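Local coordinates for binding domain (Hc) of Paraclostridial Mosquitocidal Protein 1 (Paraclostridium bifermentans, PDB 6HOX) that probably recognises the surface of host nerve cells, as the receptor-binding part of a botulinum-like neurotoxin that specifically targets Anopheles mosquitoes, at residues E47-V52 with N70-V75; I91-R96 with D222-Y227; N101-I106 with N214-I219. All coordinates share one frame; numbering follows the deposited sequence.

Interaction 1 (E47-V52 with N70-V75); sequences EVKTGV and NSSIIV
E47 and I74 face each other as an antiparallel hydrogen-bonded pair, with two nearly straight backbone bonds: E47 N to I74 O is 2.9 Å, I74 N to E47 O 3.0 Å. A third rung follows from K49 N to S72 O at 3.0 Å, the donor almost in line with the carbonyl bond. Beyond it the 47-52 chain folds into a type I turn from K49 to V52. G51 N reaches N70 O at 2.7 Å from above the carbonyl plane, bent to 130°. S71 OG adds a weak bond to G51 O and accepts one from N66 N.

The apolar contacts sit on the face of V48 and I73. The two side chains lie side by side, V48 CG2 4.1 Å from I73 CG2. V52 CG2 touches I73 CG1 at 3.9 Å; I63 of strand 61-66 and I36 of strand 35-38 pack here too. On the E47 and I74 face, K49 lays its aliphatic chain over S72, CD 3.3 Å from S72 OG, and crosses N70 at about a right angle. Bends at chi3 and chi4 then lead K49 NZ off to a long salt bridge with E47 OE2 at 3.8 Å.

Strand 73-75 is the middle of a three-stranded antiparallel sheet, with 205-207 beyond it. Main-chain bonds set the register of the outer strand 46-48, while the branched aliphatic side chains join it to the strands beneath.

Interaction 2 (I91-R96 with D222-Y227); sequences ISFWIR and DQFNIY
S92 and N225 form a hydrogen-bonded antiparallel pair, gripped twice: N225 N to S92 O at 2.8 Å, nearly straight at 171°, and S92 N to N225 O at 3.0 Å. W94 and D222 make the second such pair, W94 N to D222 O at 2.8 Å with D222 N returning to W94 O. Between the pairs the register slips by one residue, a beta bulge; toward strand 25-32 on the other edge Q223 and F224 both face L29, the pattern of a G1 bulge, and Q223 takes positive backbone angles. The bulge lies in the large antiparallel sheet of the N-terminal, concanavalin-like half of the binding domain, with strand 218-227 between 25-32 and 89-96.

At the bulge S92 O and Q223 O come close without bonding. A water bridges Q223 O and S92 OG, donating a hydrogen bond to Q223 O. The S92 hydroxyl lies between its own backbone N and carbonyl carbon (chi1 70°), which brings S92 OG to the edge of the Y227 ring, 3.5 Å from CE1. On the same face the edge of the W94 indole lies near Q223 CB; R58 makes a cation-pi contact with W94, while Y243 and H168 meet it edge-to-face.

The face of I91 and I226 is apolar. F93 and F224 run side by side, their ring planes 23° apart but slid so far that they barely overlap, and I125 of the facing sheet touches both. F93 CB packs against F224 CD2. I91 CG2 rests 3.6 Å from F224 CZ, the ring atom farthest from CB.

Interaction 3 (N101-I106 with N214-I219); sequences NKNDFI and NKNQFI
D104 and N214 meet through a weak hydrogen bond where the loop after strand 89-96, at the start of a 3-10 segment that begins at K102, packs against the turn leading into strand 218-227, in the N-terminal half of the binding domain. N214 ND2 lies 2.7 Å from D104 OD1, but the N-H...O angle is only 129°, and the carboxylate and amide planes are 51° apart. The other end of that amide shapes its own loop: N214 OD1 accepts from N216 N, an Asx turn inside a type I turn from N214 to Q217. D104 OD2 likewise serves its own segment, accepting a hydrogen bond from N101 N, which meets it from above the carboxylate plane.

Water carries much of the remaining polar contact. One molecule links N101 ND2, D104 OD1 and Q217 OE1; a second lies between N101 OD1 and N214 ND2; a third is hydrogen-bonded to D104 OD2 and Q217 NE2, which also bonds Y112 OH. N101 ND2 is also held by R99 O, and N214 N by D107 OD2.

Direct packing is slight and centres on N214. N214 CB touches N103 O at 3.3 Å, and I106 CG2 lies 3.7 Å from that same N214 CB.

How the interactions relate
Interaction 2 is the core contact, buried in the large sheet; interactions 1 and 3 lie nearer the surface, each only partly buried. Interactions 2 and 3 share strand 218-227: the 214-219 segment runs into it, and I95 CG1 touches I219 CG2 at 3.7 Å where they meet. Interaction 1 belongs to a separate small sheet, about 17 Å from interaction 2 centre to centre, and comes before both others along the chain. The chemistry follows position. Paired backbones dominate interactions 1 and 2, with aromatic rings added in the buried one, whereas interaction 3 joins two loops through a carboxylate, amides and bridging water.

Interaction 1 (E47-V52 with N70-V75)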
loop_
_atom_site.group_PDB
_atom_site.type_symbol
_atom_site.label_atom_id
_atom_site.label_comp_id
_atom_site.label_asym_id
_atom_site.label_seq_id
_atom_site.Cartn_x
_atom_site.Cartn_y
_atom_site.Cartn_z
ATOM N N GLU A 47 -7.368 22.785 -13.997
ATOM C CA GLU A 47 -6.433 23.804 -13.606
ATOM C C GLU A 47 -5.567 23.228 -12.478
ATOM O O GLU A 47 -6.024 23.048 -11.362
ATOM C CB GLU A 47 -7.177 25.077 -13.201
ATOM C CG GLU A 47 -6.258 26.282 -13.029
ATOM C CD GLU A 47 -6.910 27.472 -12.341
ATOM O OE1 GLU A 47 -7.809 28.065 -12.970
ATOM O OE2 GLU A 47 -6.556 27.764 -11.156
ATOM N N VAL A 48 -4.308 22.933 -12.808
ATOM C CA VAL A 48 -3.351 22.414 -11.872
ATOM C C VAL A 48 -2.467 23.572 -11.414
ATOM O O VAL A 48 -1.720 24.132 -12.217
ATOM C CB VAL A 48 -2.494 21.304 -12.497
ATOM C CG1 VAL A 48 -1.478 20.761 -11.497
ATOM C CG2 VAL A 48 -3.347 20.189 -13.067
ATOM N N LYS A 49 -2.543 23.906 -10.126
ATOM C CA LYS A 49 -1.784 25.036 -9.610
ATOM C C LYS A 49 -0.332 24.611 -9.349
ATOM O O LYS A 49 -0.020 23.420 -9.290
ATOM C CB LYS A 49 -2.502 25.610 -8.389
ATOM C CG LYS A 49 -3.874 26.197 -8.690
ATOM C CD LYS A 49 -4.376 27.089 -7.573
ATOM C CE LYS A 49 -3.687 28.439 -7.513
ATOM N NZ LYS A 49 -3.981 29.252 -8.718
ATOM N N THR A 50 0.560 25.604 -9.209
ATOM C CA THR A 50 2.013 25.359 -9.242
ATOM C C THR A 50 2.489 24.685 -7.957
ATOM O O THR A 50 3.612 24.218 -7.922
ATOM C CB THR A 50 2.822 26.641 -9.493
ATOM O OG1 THR A 50 2.523 27.599 -8.478
ATOM C CG2 THR A 50 2.524 27.234 -10.849
ATOM N N GLY A 51 1.641 24.646 -6.923
ATOM C CA GLY A 51 1.976 23.945 -5.680
ATOM C C GLY A 51 1.809 22.432 -5.772
ATOM O O GLY A 51 2.225 21.726 -4.869
ATOM N N VAL A 52 1.158 21.938 -6.835
ATOM C CA VAL A 52 0.965 20.502 -7.046
ATOM C C VAL A 52 2.301 19.910 -7.518
ATOM O O VAL A 52 3.015 20.536 -8.301
ATOM C CB VAL A 52 -0.157 20.213 -8.060
ATOM C CG1 VAL A 52 -0.345 18.716 -8.286
ATOM C CG2 VAL A 52 -1.480 20.858 -7.664
ATOM N N ASN A 70 -1.289 26.884 -2.934
ATOM C CA ASN A 70 -0.988 26.690 -4.336
ATOM C C ASN A 70 -1.080 25.218 -4.750
ATOM O O ASN A 70 -0.887 24.908 -5.918
ATOM C CB ASN A 70 0.385 27.264 -4.668
ATOM C CG ASN A 70 0.256 28.721 -5.030
ATOM O OD1 ASN A 70 -0.688 29.096 -5.727
ATOM N ND2 ASN A 70 1.168 29.541 -4.538
ATOM N N SER A 71 -1.349 24.324 -3.798
ATOM C CA SER A 71 -1.366 22.898 -4.061
ATOM C C SER A 71 -2.816 22.426 -4.205
ATOM O O SER A 71 -3.382 21.835 -3.290
ATOM C CB SER A 71 -0.611 22.154 -2.981
ATOM O OG SER A 71 -0.167 20.892 -3.462
ATOM N N SER A 72 -3.403 22.684 -5.373
ATOM C CA SER A 72 -4.767 22.309 -5.651
ATOM C C SER A 72 -4.955 22.076 -7.149
ATOM O O SER A 72 -4.189 22.624 -7.963
ATOM C CB SER A 72 -5.718 23.360 -5.173
ATOM O OG SER A 72 -5.602 24.518 -5.990
ATOM N N ILE A 73 -5.971 21.259 -7.476
ATOM C CA ILE A 73 -6.464 21.017 -8.802
ATOM C C ILE A 73 -7.972 21.300 -8.799
ATOM O O ILE A 73 -8.715 20.794 -7.946
ATOM C CB ILE A 73 -6.176 19.579 -9.277
ATOM C CG1 ILE A 73 -4.715 19.193 -9.096
ATOM C CG2 ILE A 73 -6.615 19.368 -10.723
ATOM C CD1 ILE A 73 -4.456 17.715 -9.300
ATOM N N ILE A 74 -8.402 22.121 -9.759
ATOM C CA ILE A 74 -9.777 22.527 -9.944
ATOM C C ILE A 74 -10.268 21.972 -11.277
ATOM O O ILE A 74 -9.653 22.174 -12.325
ATOM C CB ILE A 74 -9.870 24.064 -9.892
ATOM C CG1 ILE A 74 -9.218 24.585 -8.605
ATOM C CG2 ILE A 74 -11.308 24.532 -10.093
ATOM C CD1 ILE A 74 -9.677 25.946 -8.134
ATOM N N VAL A 75 -11.392 21.267 -11.221
ATOM C CA VAL A 75 -11.989 20.658 -12.370
ATOM C C VAL A 75 -13.401 21.221 -12.491
ATOM O O VAL A 75 -14.238 20.980 -11.615
ATOM C CB VAL A 75 -12.003 19.129 -12.227
ATOM C CG1 VAL A 75 -12.521 18.457 -13.491
ATOM C CG2 VAL A 75 -10.626 18.595 -11.833
#

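Interaction 2 (I91-R96 with D222-Y227)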
loop_
_atom_site.group_PDB
_atom_site.type_symbol
_atom_site.label_atom_id
_atom_site.label_comp_id
_atom_site.label_asym_id
_atom_site.label_seq_id
_atom_site.Cartn_x
_atom_site.Cartn_y
_atom_site.Cartn_z
ATOM N N ILE A 91 -16.970 6.581 -7.977
ATOM C CA ILE A 91 -15.709 7.227 -7.781
ATOM C C ILE A 91 -14.718 6.151 -7.308
ATOM O O ILE A 91 -15.011 5.428 -6.359
ATOM C CB ILE A 91 -15.845 8.390 -6.774
ATOM C CG1 ILE A 91 -16.660 9.548 -7.359
ATOM C CG2 ILE A 91 -14.475 8.865 -6.297
ATOM C CD1 ILE A 91 -16.962 10.665 -6.378
ATOM N N SER A 92 -13.556 6.073 -7.963
ATOM C CA SER A 92 -12.431 5.225 -7.514
ATOM C C SER A 92 -11.121 6.023 -7.533
ATOM O O SER A 92 -10.982 7.004 -8.258
ATOM C CB SER A 92 -12.324 3.940 -8.305
ATOM O OG SER A 92 -11.899 4.140 -9.647
ATOM N N PHE A 93 -10.177 5.620 -6.680
ATOM C CA PHE A 93 -8.872 6.266 -6.629
ATOM C C PHE A 93 -7.902 5.464 -5.758
ATOM O O PHE A 93 -8.288 4.761 -4.764
ATOM C CB PHE A 93 -8.981 7.700 -6.091
ATOM C CG PHE A 93 -9.617 7.849 -4.729
ATOM C CD1 PHE A 93 -10.993 7.947 -4.594
ATOM C CD2 PHE A 93 -8.842 7.934 -3.588
ATOM C CE1 PHE A 93 -11.584 8.080 -3.350
ATOM C CE2 PHE A 93 -9.430 8.106 -2.347
ATOM C CZ PHE A 93 -10.801 8.161 -2.227
ATOM N N TRP A 94 -6.624 5.595 -6.132
ATOM C CA TRP A 94 -5.515 5.177 -5.302
ATOM C C TRP A 94 -5.125 6.355 -4.419
ATOM O O TRP A 94 -4.995 7.478 -4.924
ATOM C CB TRP A 94 -4.339 4.731 -6.165
ATOM C CG TRP A 94 -4.495 3.357 -6.732
ATOM C CD1 TRP A 94 -4.841 3.017 -8.007
ATOM C CD2 TRP A 94 -4.294 2.120 -6.025
ATOM N NE1 TRP A 94 -4.851 1.656 -8.149
ATOM C CE2 TRP A 94 -4.510 1.079 -6.954
ATOM C CE3 TRP A 94 -3.926 1.793 -4.712
ATOM C CZ2 TRP A 94 -4.406 -0.263 -6.592
ATOM C CZ3 TRP A 94 -3.799 0.463 -4.366
ATOM C CH2 TRP A 94 -4.034 -0.546 -5.297
ATOM N N ILE A 95 -4.929 6.079 -3.129
ATOM C CA ILE A 95 -4.521 7.068 -2.166
ATOM C C ILE A 95 -3.396 6.501 -1.298
ATOM O O ILE A 95 -3.393 5.318 -0.932
ATOM C CB ILE A 95 -5.714 7.552 -1.318
ATOM C CG1 ILE A 95 -5.404 8.911 -0.683
ATOM C CG2 ILE A 95 -6.136 6.520 -0.287
ATOM C CD1 ILE A 95 -6.574 9.513 0.081
ATOM N N ARG A 96 -2.431 7.363 -0.987
ATOM C CA ARG A 96 -1.413 7.067 -0.016
ATOM C C ARG A 96 -1.369 8.230 0.973
ATOM O O ARG A 96 -0.971 9.340 0.607
ATOM C CB ARG A 96 -0.062 6.841 -0.698
ATOM C CG ARG A 96 1.001 6.230 0.204
ATOM C CD ARG A 96 2.311 6.043 -0.526
ATOM N NE ARG A 96 3.388 5.559 0.330
ATOM C CZ ARG A 96 4.653 5.430 -0.058
ATOM N NH1 ARG A 96 5.039 5.903 -1.230
ATOM N NH2 ARG A 96 5.542 4.853 0.731
ATOM N N ASP A 222 -3.781 8.956 -7.155
ATOM C CA ASP A 222 -3.602 8.468 -8.506
ATOM C C ASP A 222 -4.875 7.771 -9.009
ATOM O O ASP A 222 -5.596 7.125 -8.265
ATOM C CB ASP A 222 -2.362 7.569 -8.607
ATOM C CG ASP A 222 -1.895 7.364 -10.046
ATOM O OD1 ASP A 222 -2.120 8.291 -10.867
ATOM O OD2 ASP A 222 -1.337 6.281 -10.349
ATOM N N GLN A 223 -5.117 7.889 -10.316
ATOM C CA GLN A 223 -6.240 7.243 -10.992
ATOM C C GLN A 223 -7.548 7.601 -10.263
ATOM O O GLN A 223 -8.338 6.707 -9.908
ATOM C CB GLN A 223 -6.043 5.728 -11.078
ATOM C CG GLN A 223 -4.725 5.297 -11.728
ATOM C CD GLN A 223 -4.643 5.728 -13.173
ATOM O OE1 GLN A 223 -3.764 6.486 -13.575
ATOM N NE2 GLN A 223 -5.602 5.292 -13.961
ATOM N N PHE A 224 -7.780 8.902 -10.042
ATOM C CA PHE A 224 -9.055 9.336 -9.535
ATOM C C PHE A 224 -10.035 9.344 -10.708
ATOM O O PHE A 224 -9.956 10.191 -11.616
ATOM C CB PHE A 224 -8.973 10.682 -8.823
ATOM C CG PHE A 224 -10.259 11.101 -8.157
ATOM C CD1 PHE A 224 -11.319 11.604 -8.897
ATOM C CD2 PHE A 224 -10.401 11.004 -6.779
ATOM C CE1 PHE A 224 -12.488 12.019 -8.272
ATOM C CE2 PHE A 224 -11.570 11.411 -6.153
ATOM C CZ PHE A 224 -12.613 11.910 -6.902
ATOM N N ASN A 225 -10.911 8.342 -10.697
ATOM C CA ASN A 225 -11.758 8.018 -11.790
ATOM C C ASN A 225 -13.208 8.269 -11.388
ATOM O O ASN A 225 -13.581 7.994 -10.250
ATOM C CB ASN A 225 -11.590 6.564 -12.230
ATOM C CG ASN A 225 -10.213 6.268 -12.772
ATOM O OD1 ASN A 225 -9.397 7.177 -12.933
ATOM N ND2 ASN A 225 -9.949 4.993 -13.018
ATOM N N ILE A 226 -13.987 8.807 -12.333
ATOM C CA ILE A 226 -15.459 8.877 -12.236
ATOM C C ILE A 226 -16.056 8.046 -13.373
ATOM O O ILE A 226 -15.647 8.163 -14.530
ATOM C CB ILE A 226 -15.976 10.328 -12.277
ATOM C CG1 ILE A 226 -15.330 11.189 -11.188
ATOM C CG2 ILE A 226 -17.500 10.317 -12.189
ATOM C CD1 ILE A 226 -15.538 12.670 -11.355
ATOM N N TYR A 227 -17.014 7.195 -13.011
ATOM C CA TYR A 227 -17.740 6.352 -13.925
ATOM C C TYR A 227 -19.211 6.745 -13.837
ATOM O O TYR A 227 -19.692 7.072 -12.739
ATOM C CB TYR A 227 -17.621 4.864 -13.582
ATOM C CG TYR A 227 -16.220 4.320 -13.514
ATOM C CD1 TYR A 227 -15.424 4.521 -12.392
ATOM C CD2 TYR A 227 -15.689 3.579 -14.556
ATOM C CE1 TYR A 227 -14.126 4.026 -12.325
ATOM C CE2 TYR A 227 -14.402 3.067 -14.500
ATOM C CZ TYR A 227 -13.615 3.303 -13.388
ATOM O OH TYR A 227 -12.352 2.815 -13.341
HETATM O O HOH W 1 -9.072 3.975 -9.663
#

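Interaction 3 (N101-I106 with N214-I219)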
loop_
_atom_site.group_PDB
_atom_site.type_symbol
_atom_site.label_atom_id
_atom_site.label_comp_id
_atom_site.label_asym_id
_atom_site.label_seq_id
_atom_site.Cartn_x
_atom_site.Cartn_y
_atom_site.Cartn_z
ATOM N N ASN A 101 0.720 10.068 12.899
ATOM C CA ASN A 101 1.828 10.598 13.669
ATOM C C ASN A 101 1.287 11.653 14.645
ATOM O O ASN A 101 0.107 12.013 14.581
ATOM C CB ASN A 101 2.933 11.122 12.744
ATOM C CG ASN A 101 2.455 12.173 11.769
ATOM O OD1 ASN A 101 2.450 13.348 12.111
ATOM N ND2 ASN A 101 2.057 11.765 10.560
ATOM N N LYS A 102 2.166 12.128 15.540
ATOM C CA LYS A 102 1.812 13.067 16.598
ATOM C C LYS A 102 1.322 14.389 15.980
ATOM O O LYS A 102 0.373 14.983 16.478
ATOM C CB LYS A 102 2.989 13.234 17.565
ATOM C CG LYS A 102 3.175 12.052 18.510
ATOM C CD LYS A 102 4.492 12.051 19.268
ATOM C CE LYS A 102 4.645 10.844 20.177
ATOM N NZ LYS A 102 5.789 10.997 21.115
ATOM N N ASN A 103 1.921 14.819 14.863
ATOM C CA ASN A 103 1.502 16.070 14.204
ATOM C C ASN A 103 0.023 16.018 13.798
ATOM O O ASN A 103 -0.620 17.069 13.781
ATOM C CB ASN A 103 2.339 16.423 12.975
ATOM C CG ASN A 103 3.809 16.540 13.291
ATOM O OD1 ASN A 103 4.410 15.590 13.792
ATOM N ND2 ASN A 103 4.397 17.684 12.990
ATOM N N ASP A 104 -0.497 14.816 13.495
ATOM C CA ASP A 104 -1.877 14.618 13.090
ATOM C C ASP A 104 -2.872 14.838 14.235
ATOM O O ASP A 104 -4.072 14.953 13.974
ATOM C CB ASP A 104 -2.134 13.211 12.565
ATOM C CG ASP A 104 -1.455 12.897 11.245
ATOM O OD1 ASP A 104 -1.222 13.846 10.435
ATOM O OD2 ASP A 104 -1.176 11.696 11.033
ATOM N N PHE A 105 -2.402 14.853 15.489
ATOM C CA PHE A 105 -3.307 14.875 16.648
ATOM C C PHE A 105 -3.840 16.300 16.860
ATOM O O PHE A 105 -4.850 16.487 17.530
ATOM C CB PHE A 105 -2.633 14.251 17.874
ATOM C CG PHE A 105 -2.812 12.756 17.985
ATOM C CD1 PHE A 105 -2.114 11.892 17.160
ATOM C CD2 PHE A 105 -3.700 12.208 18.904
ATOM C CE1 PHE A 105 -2.285 10.519 17.257
ATOM C CE2 PHE A 105 -3.869 10.834 19.006
ATOM C CZ PHE A 105 -3.158 9.991 18.181
ATOM N N ILE A 106 -3.185 17.290 16.244
ATOM C CA ILE A 106 -3.676 18.659 16.214
ATOM C C ILE A 106 -5.013 18.718 15.458
ATOM O O ILE A 106 -5.737 19.679 15.598
ATOM C CB ILE A 106 -2.645 19.628 15.603
ATOM C CG1 ILE A 106 -2.981 21.081 15.947
ATOM C CG2 ILE A 106 -2.529 19.443 14.097
ATOM C CD1 ILE A 106 -2.013 22.093 15.377
ATOM N N ASN A 214 -2.512 20.529 10.731
ATOM C CA ASN A 214 -1.211 19.851 10.514
ATOM C C ASN A 214 -0.741 20.121 9.084
ATOM O O ASN A 214 -1.136 19.413 8.156
ATOM C CB ASN A 214 -1.276 18.337 10.768
ATOM C CG ASN A 214 0.010 17.630 10.394
ATOM O OD1 ASN A 214 1.024 18.278 10.167
ATOM N ND2 ASN A 214 -0.020 16.309 10.282
ATOM N N LYS A 215 0.149 21.103 8.922
ATOM C CA LYS A 215 0.565 21.578 7.614
ATOM C C LYS A 215 1.731 20.755 7.065
ATOM O O LYS A 215 2.231 21.045 5.994
ATOM C CB LYS A 215 0.951 23.056 7.694
ATOM C CG LYS A 215 -0.180 23.983 8.131
ATOM C CD LYS A 215 -1.456 23.858 7.337
ATOM C CE LYS A 215 -2.370 25.054 7.502
ATOM N NZ LYS A 215 -3.717 24.777 6.955
ATOM N N ASN A 216 2.186 19.758 7.818
ATOM C CA ASN A 216 3.128 18.787 7.305
ATOM C C ASN A 216 2.382 17.706 6.508
ATOM O O ASN A 216 3.001 16.938 5.815
ATOM C CB ASN A 216 3.972 18.209 8.438
ATOM C CG ASN A 216 4.834 19.268 9.095
ATOM O OD1 ASN A 216 5.604 19.948 8.421
ATOM N ND2 ASN A 216 4.690 19.446 10.394
ATOM N N GLN A 217 1.046 17.660 6.606
ATOM C CA GLN A 217 0.270 16.648 5.894
ATOM C C GLN A 217 0.428 16.832 4.384
ATOM O O GLN A 217 0.497 17.964 3.857
ATOM C CB GLN A 217 -1.207 16.705 6.284
ATOM C CG GLN A 217 -2.050 15.555 5.751
ATOM C CD GLN A 217 -1.602 14.187 6.209
ATOM O OE1 GLN A 217 -0.455 13.782 6.004
ATOM N NE2 GLN A 217 -2.532 13.425 6.756
ATOM N N PHE A 218 0.508 15.694 3.694
ATOM C CA PHE A 218 0.560 15.633 2.250
ATOM C C PHE A 218 -0.067 14.309 1.822
ATOM O O PHE A 218 -0.008 13.313 2.544
ATOM C CB PHE A 218 1.998 15.785 1.743
ATOM C CG PHE A 218 2.922 14.622 2.052
ATOM C CD1 PHE A 218 3.528 14.499 3.292
ATOM C CD2 PHE A 218 3.180 13.644 1.102
ATOM C CE1 PHE A 218 4.374 13.430 3.569
ATOM C CE2 PHE A 218 4.042 12.588 1.366
ATOM C CZ PHE A 218 4.627 12.476 2.609
ATOM N N ILE A 219 -0.667 14.297 0.638
ATOM C CA ILE A 219 -1.342 13.107 0.161
ATOM C C ILE A 219 -0.841 12.809 -1.245
ATOM O O ILE A 219 -0.597 13.720 -2.015
ATOM C CB ILE A 219 -2.868 13.312 0.179
ATOM C CG1 ILE A 219 -3.381 13.684 1.573
ATOM C CG2 ILE A 219 -3.585 12.104 -0.390
ATOM C CD1 ILE A 219 -3.300 12.574 2.575
HETATM O O HOH W 2 0.641 13.440 8.488
HETATM O O HOH W 3 2.885 15.065 9.497
HETATM O O HOH W 4 -1.780 10.915 8.431
#